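Local coordinates for CELL WALL surface anchor family protein (Streptococcus pneumoniae, PDB 2X9Z) that forms the repeating backbone subunit of the pneumococcal pilus, a cell-surface fibre linked to adhesion, at residues K4-K7 with K12-P15; I38-P43 with A51-R56. The protein carries 1 engineered substitution. All blocks are in the same frame, centred on the assembly; numbering follows the deposited sequence. Where two conformers were deposited one is given.

In the fold
The two contacts share one beta sandwich of the pilin. Contact 1 folds the loop 12-15 over the outer face of strand 4-9. Contact 2 joins the inner faces of the two sheets, between strands 33-42 and 50-57. Their centres are about 9 Å apart. Strands 4-9 and 33-42 are neighbours, with probable backbone hydrogen bonds from Lys41 N to Lys4 O (2.8 Å) and from Val39 N to Asp6 O (2.9 Å). Lys7 of contact 1 ties the two sheets covalently: its NZ is joined to CG of Asn132 in an isopeptide bond. Asp55 of contact 2 hydrogen-bonds this NZ, the place an acidic residue usually takes beside such bonds in Gram-positive pilins.

Contact 1. Residues K4-K7 with K12-P15; sequences KIDK and KANP
At the edge of a five-stranded antiparallel sheet in the pilin beta sandwich, the chain doubles back after strand 4-9, and Asp6 meets the returning residues Ala13 to Pro15. The two runs point in nearly opposite directions, 157° apart. Segment 12-15 is a loop over the outer face of the sheet and forms no strand pairing with 4-7. The one hydrogen bond between the segments runs from backbone to side chain. Asn14 N gives its hydrogen to Asp6 OD2 at 2.8 Å, almost straight at 169°. It reaches the anti lone pair of OD2, on the side turned away from OD1. The other oxygen, OD1, forms a salt bridge with Lys22, so the two ends of the buried carboxylate have different partners. Asp6 has its CG anti to the backbone N (chi1 -170°), which carries the carboxylate along the strand to the level of Asn14. Ala13 lies against the same oxygen, with its CA 3.4 Å from Asp6 OD2. Pro15 supplies most of the apolar contact. Its ring lies alongside the strand, with CG 4.0 Å from Asp6 N. Its N is 3.6 Å from Asp6 CB. The loop is also held from the sheet side, where Ala13 N hydrogen-bonds Glu37. Lys4 touches with the base of its chain alone. Its tail bends at chi3 and chi4 and leads off to a salt bridge with Glu109, while Lys4 CB rests 3.9 Å from Pro15 CB.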
ATOM      1  N   LYS A   4       3.147  -4.544  13.925  1.00 13.35           N
ATOM      2  CA  LYS A   4       1.848  -3.872  13.904  1.00 13.23           C
ATOM      3  C   LYS A   4       1.997  -2.540  13.199  1.00 12.51           C
ATOM      4  O   LYS A   4       3.072  -1.953  13.215  1.00 13.43           O
ATOM      5  CB  LYS A   4       1.342  -3.649  15.329  1.00 17.34           C
ATOM      6  CG  LYS A   4       1.116  -4.939  16.115  1.00 23.12           C
ATOM      7  CD  LYS A   4       0.499  -4.664  17.481  1.00 30.99           C
ATOM      8  CE  LYS A   4       1.390  -3.772  18.327  1.00 37.29           C
ATOM      9  NZ  LYS A   4       2.671  -4.430  18.691  1.00 40.48           N
ATOM     10  N   ILE A   5       0.922  -2.059  12.584  1.00 10.80           N
ATOM     11  CA  ILE A   5       0.995  -0.823  11.811  1.00 11.07           C
ATOM     12  C   ILE A   5      -0.288  -0.016  11.895  1.00 10.21           C
ATOM     13  O   ILE A   5      -1.366  -0.572  12.087  1.00 12.36           O
ATOM     14  CB  ILE A   5       1.315  -1.123  10.326  1.00 11.56           C
ATOM     15  CG1 ILE A   5       1.669   0.153   9.558  1.00 11.04           C
ATOM     16  CG2 ILE A   5       0.162  -1.866   9.664  1.00 12.25           C
ATOM     17  CD1 ILE A   5       2.328  -0.127   8.230  1.00 12.23           C
ATOM     18  N   ASP A   6      -0.154   1.297  11.768  1.00 10.02           N
ATOM     19  CA  ASP A   6      -1.312   2.153  11.618  1.00 10.81           C
ATOM     20  C   ASP A   6      -0.943   3.318  10.710  1.00 10.74           C
ATOM     21  O   ASP A   6       0.226   3.722  10.640  1.00 11.62           O
ATOM     22  CB  ASP A   6      -1.783   2.674  12.972  1.00 12.44           C
ATOM     23  CG  ASP A   6      -3.128   3.381  12.884  1.00 14.38           C
ATOM     24  OD1 ASP A   6      -3.983   2.973  12.060  1.00 16.14           O
ATOM     25  OD2 ASP A   6      -3.335   4.352  13.640  1.00 17.14           O
ATOM     26  N   LYS A   7      -1.937   3.835  10.002  1.00 11.05           N
ATOM     27  CA  LYS A   7      -1.757   5.013   9.183  1.00 11.91           C
ATOM     28  C   LYS A   7      -2.839   6.023   9.518  1.00 11.00           C
ATOM     29  O   LYS A   7      -4.014   5.674   9.614  1.00 12.56           O
ATOM     30  CB  LYS A   7      -1.843   4.664   7.706  1.00 13.45           C
ATOM     31  CG  LYS A   7      -1.690   5.885   6.851  1.00 16.31           C
ATOM     32  CD  LYS A   7      -1.874   5.603   5.403  1.00 19.03           C
ATOM     33  CE  LYS A   7      -1.568   6.870   4.656  1.00 21.72           C
ATOM     34  NZ  LYS A   7      -1.356   6.585   3.242  1.00 24.85           N
ATOM     35  N   LYS A  12      -1.898  11.226  14.932  1.00 16.26           N
ATOM     36  CA  LYS A  12      -3.056  10.385  15.226  1.00 15.99           C
ATOM     37  C   LYS A  12      -2.836   8.888  15.019  1.00 16.29           C
ATOM     38  O   LYS A  12      -3.678   8.086  15.421  1.00 17.17           O
ATOM     39  CB  LYS A  12      -4.261  10.850  14.407  1.00 17.92           C
ATOM     40  CG  LYS A  12      -4.720  12.271  14.722  1.00 24.44           C
ATOM     41  CD  LYS A  12      -5.971  12.630  13.923  1.00 31.68           C
ATOM     42  CE  LYS A  12      -6.686  13.856  14.487  1.00 38.77           C
ATOM     43  NZ  LYS A  12      -5.929  15.117  14.273  1.00 42.28           N
ATOM     44  N   ALA A  13      -1.717   8.503  14.409  1.00 14.32           N
ATOM     45  CA  ALA A  13      -1.463   7.083  14.169  1.00 14.09           C
ATOM     46  C   ALA A  13      -1.075   6.367  15.460  1.00 16.26           C
ATOM     47  O   ALA A  13      -0.306   6.888  16.263  1.00 17.73           O
ATOM     48  CB  ALA A  13      -0.391   6.897  13.114  1.00 15.29           C
ATOM     49  N   ASN A  14      -1.610   5.166  15.641  1.00 15.62           N
ATOM     50  CA  ASN A  14      -1.414   4.411  16.869  1.00 17.66           C
ATOM     51  C   ASN A  14      -1.737   2.942  16.616  1.00 16.76           C
ATOM     52  O   ASN A  14      -2.903   2.555  16.618  1.00 18.67           O
ATOM     53  CB  ASN A  14      -2.314   4.988  17.966  1.00 20.60           C
ATOM     54  CG  ASN A  14      -2.052   4.376  19.329  1.00 24.92           C
ATOM     55  OD1 ASN A  14      -1.650   3.217  19.441  1.00 26.48           O
ATOM     56  ND2 ASN A  14      -2.302   5.154  20.379  1.00 27.62           N
ATOM     57  N   PRO A  15      -0.702   2.115  16.389  1.00 17.30           N
ATOM     58  CA  PRO A  15      -0.941   0.710  16.034  1.00 20.59           C
ATOM     59  C   PRO A  15      -1.650  -0.075  17.127  1.00 26.21           C
ATOM     60  O   PRO A  15      -2.377  -1.014  16.811  1.00 30.61           O
ATOM     61  CB  PRO A  15       0.468   0.150  15.843  1.00 19.68           C
ATOM     62  CG  PRO A  15       1.302   1.327  15.506  1.00 20.13           C
ATOM     63  CD  PRO A  15       0.725   2.476  16.283  1.00 18.77           C
TER

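Contact 2. Residues I38-P43 with A51-R56; sequences IVTKIP and ANWSDR
Trp53 lays the pyrrole edge of its indole against Thr40, from one sheet of the beta sandwich to the other. The ring nitrogen makes the polar link: Trp53 NE1 donates to Thr40 OG1 at 2.8 Å. The N-H...O angle is 155°, and the oxygen is tilted 16° from the ring plane. Thr40 CB also lies at the indole edge, in its plane, 3.8 Å from Trp53 NE1. The threonine hydroxyl oxygen stands beside its own backbone N (chi1 -51°), which sets it in front of the indole N-H. The bond satisfies a buried N-H and helps fix the rotation of the indole. Ile38, two residues before Thr40 on the same strand, adds the apolar part. Its CG2 branch comes obliquely to the indole, 4.1 Å from Trp53 CD1. Its other branch ends at CD1, 3.7 Å from Asp55 OD2. Ile38 thus spans from the indole to the carboxylate. Asp55 is buried, and its OD1 accepts a hydrogen bond from Lys7 NZ, the nitrogen of the isopeptide bond. The axes of segments 38-42 and 51-56 come within 10.5 Å of each other and run roughly antiparallel, a face-to-face approach of two sheets with side chains filling the gap. Strand 33-42 is flanked in its sheet by 4-9 and 110-120, and Ile5 from 4-9 packs on Ile38, Thr40 and Trp53. Strand 50-57 lies between 130-139 and 90-95, whose Phe136 and Leu95 also touch the indole.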
ATOM      1  N   ILE A  38       2.774   7.134   9.095  1.00 10.67           N
ATOM      2  CA  ILE A  38       2.643   5.688   9.155  1.00 11.17           C
ATOM      3  C   ILE A  38       3.535   5.251  10.313  1.00 11.26           C
ATOM      4  O   ILE A  38       4.729   5.560  10.330  1.00 11.87           O
ATOM      5  CB  ILE A  38       3.160   5.030   7.855  1.00 11.54           C
ATOM      6  CG1 ILE A  38       2.451   5.604   6.620  1.00 12.47           C
ATOM      7  CG2 ILE A  38       3.035   3.513   7.933  1.00 13.27           C
ATOM      8  CD1 ILE A  38       3.169   5.282   5.340  1.00 14.51           C
ATOM      9  N   VAL A  39       2.953   4.557  11.287  1.00 10.57           N
ATOM     10  CA  VAL A  39       3.695   4.113  12.457  1.00 10.24           C
ATOM     11  C   VAL A  39       3.692   2.587  12.500  1.00  9.89           C
ATOM     12  O   VAL A  39       2.624   1.964  12.405  1.00 11.23           O
ATOM     13  CB  VAL A  39       3.084   4.677  13.760  1.00 11.50           C
ATOM     14  CG1 VAL A  39       3.759   4.072  14.972  1.00 12.29           C
ATOM     15  CG2 VAL A  39       3.180   6.206  13.781  1.00 13.33           C
ATOM     16  N   THR A  40       4.880   1.997  12.618  1.00 10.41           N
ATOM     17  CA  THR A  40       5.033   0.544  12.603  1.00 10.62           C
ATOM     18  C   THR A  40       5.816   0.094  13.824  1.00 10.95           C
ATOM     19  O   THR A  40       6.848   0.677  14.160  1.00 13.18           O
ATOM     20  CB  THR A  40       5.769   0.078  11.324  1.00 11.10           C
ATOM     21  OG1 THR A  40       5.121   0.647  10.182  1.00 11.95           O
ATOM     22  CG2 THR A  40       5.748  -1.440  11.208  1.00 12.19           C
ATOM     23  N   LYS A  41       5.309  -0.934  14.495  1.00 11.71           N
ATOM     24  CA  LYS A  41       5.981  -1.516  15.643  1.00 12.68           C
ATOM     25  C   LYS A  41       6.611  -2.833  15.223  1.00 11.89           C
ATOM     26  O   LYS A  41       5.916  -3.749  14.788  1.00 14.43           O
ATOM     27  CB  LYS A  41       4.980  -1.787  16.768  1.00 14.91           C
ATOM     28  CG  LYS A  41       4.214  -0.575  17.239  1.00 18.92           C
ATOM     29  CD  LYS A  41       5.068   0.347  18.077  1.00 22.42           C
ATOM     30  CE  LYS A  41       4.230   1.497  18.623  1.00 24.97           C
ATOM     31  NZ  LYS A  41       5.037   2.446  19.444  1.00 25.72           N
ATOM     32  N   ILE A  42       7.926  -2.920  15.360  1.00 12.94           N
ATOM     33  CA  ILE A  42       8.658  -4.129  15.023  1.00 13.49           C
ATOM     34  C   ILE A  42       9.035  -4.827  16.323  1.00 13.01           C
ATOM     35  O   ILE A  42       9.569  -4.196  17.233  1.00 12.88           O
ATOM     36  CB  ILE A  42       9.902  -3.781  14.178  1.00 14.39           C
ATOM     37  CG1 ILE A  42       9.445  -3.217  12.823  1.00 19.16           C
ATOM     38  CG2 ILE A  42      10.831  -4.992  14.007  1.00 14.76           C
ATOM     39  CD1 ILE A  42      10.561  -2.814  11.908  1.00 21.74           C
ATOM     40  N   PRO A  43       8.723  -6.126  16.431  1.00 14.64           N
ATOM     41  CA  PRO A  43       8.916  -6.846  17.695  1.00 15.62           C
ATOM     42  C   PRO A  43      10.392  -6.978  18.087  1.00 13.97           C
ATOM     43  O   PRO A  43      11.283  -6.901  17.239  1.00 15.11           O
ATOM     44  CB  PRO A  43       8.321  -8.234  17.406  1.00 21.31           C
ATOM     45  CG  PRO A  43       7.510  -8.082  16.172  1.00 24.81           C
ATOM     46  CD  PRO A  43       8.161  -6.991  15.383  1.00 19.14           C
ATOM     47  N   ALA A  51      12.215  -4.995   5.134  1.00 11.47           N
ATOM     48  CA  ALA A  51      11.241  -4.145   5.798  1.00 11.38           C
ATOM     49  C   ALA A  51      10.941  -3.016   4.820  1.00 11.33           C
ATOM     50  O   ALA A  51      11.708  -2.059   4.708  1.00 11.77           O
ATOM     51  CB  ALA A  51      11.788  -3.605   7.104  1.00 12.43           C
ATOM     52  N   ASN A  52       9.827  -3.158   4.104  1.00 11.08           N
ATOM     53  CA  ASN A  52       9.461  -2.260   3.015  0.56 11.38           C
ATOM     54  C   ASN A  52       8.072  -1.661   3.234  1.00  9.43           C
ATOM     55  O   ASN A  52       7.132  -2.391   3.564  0.86  9.11           O
ATOM     56  CB  ASN A  52       9.483  -3.052   1.703  0.56 12.87           C
ATOM     57  CG  ASN A  52       9.076  -2.222   0.497  0.56 15.36           C
ATOM     58  OD1 ASN A  52       9.858  -1.416  -0.009  0.56 16.84           O
ATOM     59  ND2 ASN A  52       7.849  -2.435   0.016  0.56 16.43           N
ATOM     60  N   TRP A  53       7.947  -0.352   3.034  1.00 10.24           N
ATOM     61  CA  TRP A  53       6.648   0.311   3.082  1.00  9.32           C
ATOM     62  C   TRP A  53       6.320   0.846   1.692  1.00 10.03           C
ATOM     63  O   TRP A  53       7.160   1.459   1.041  1.00 12.01           O
ATOM     64  CB  TRP A  53       6.638   1.476   4.078  1.00 10.54           C
ATOM     65  CG  TRP A  53       6.797   1.060   5.512  1.00  9.07           C
ATOM     66  CD1 TRP A  53       5.792   0.852   6.426  1.00 10.56           C
ATOM     67  CD2 TRP A  53       8.030   0.795   6.200  1.00  9.68           C
ATOM     68  NE1 TRP A  53       6.330   0.483   7.637  1.00 11.30           N
ATOM     69  CE2 TRP A  53       7.697   0.438   7.525  1.00 10.56           C
ATOM     70  CE3 TRP A  53       9.379   0.824   5.825  1.00 11.13           C
ATOM     71  CZ2 TRP A  53       8.662   0.117   8.477  1.00 12.01           C
ATOM     72  CZ3 TRP A  53      10.336   0.503   6.774  1.00 11.93           C
ATOM     73  CH2 TRP A  53       9.971   0.155   8.085  1.00 12.53           C
ATOM     74  N   SER A  54       5.089   0.636   1.257  1.00  8.79           N
ATOM     75  CA  SER A  54       4.662   1.044  -0.068  1.00  9.03           C
ATOM     76  C   SER A  54       3.345   1.806   0.106  1.00  8.60           C
ATOM     77  O   SER A  54       2.428   1.322   0.767  1.00 10.52           O
ATOM     78  CB  SER A  54       4.483  -0.201  -0.945  1.00  9.75           C
ATOM     79  OG  SER A  54       4.111   0.118  -2.273  1.00 10.65           O
ATOM     80  N   ASP A  55       3.252   2.990  -0.491  1.00  8.98           N
ATOM     81  CA  ASP A  55       2.117   3.879  -0.279  1.00  8.81           C
ATOM     82  C   ASP A  55       1.659   4.484  -1.610  1.00  8.76           C
ATOM     83  O   ASP A  55       2.465   5.026  -2.360  1.00  8.63           O
ATOM     84  CB  ASP A  55       2.560   4.975   0.693  1.00 11.35           C
ATOM     85  CG  ASP A  55       1.418   5.790   1.252  1.00 13.24           C
ATOM     86  OD1 ASP A  55       0.274   5.744   0.746  1.00 14.94           O
ATOM     87  OD2 ASP A  55       1.700   6.513   2.231  1.00 16.70           O
ATOM     88  N   ARG A  56       0.367   4.389  -1.910  1.00  8.78           N
ATOM     89  CA  ARG A  56      -0.195   5.058  -3.085  1.00  9.34           C
ATOM     90  C   ARG A  56      -1.478   5.754  -2.691  1.00  8.67           C
ATOM     91  O   ARG A  56      -2.132   5.363  -1.726  1.00 10.74           O
ATOM     92  CB  ARG A  56      -0.471   4.067  -4.216  1.00  8.95           C
ATOM     93  CG  ARG A  56       0.768   3.397  -4.793  1.00 10.54           C
ATOM     94  CD  ARG A  56       1.644   4.403  -5.556  1.00 10.72           C
ATOM     95  NE  ARG A  56       2.772   3.772  -6.254  1.00 11.65           N
ATOM     96  CZ  ARG A  56       3.903   3.382  -5.671  1.00 10.45           C
ATOM     97  NH1 ARG A  56       4.064   3.532  -4.365  1.00 11.96           N
ATOM     98  NH2 ARG A  56       4.868   2.830  -6.395  1.00 12.97           N
TER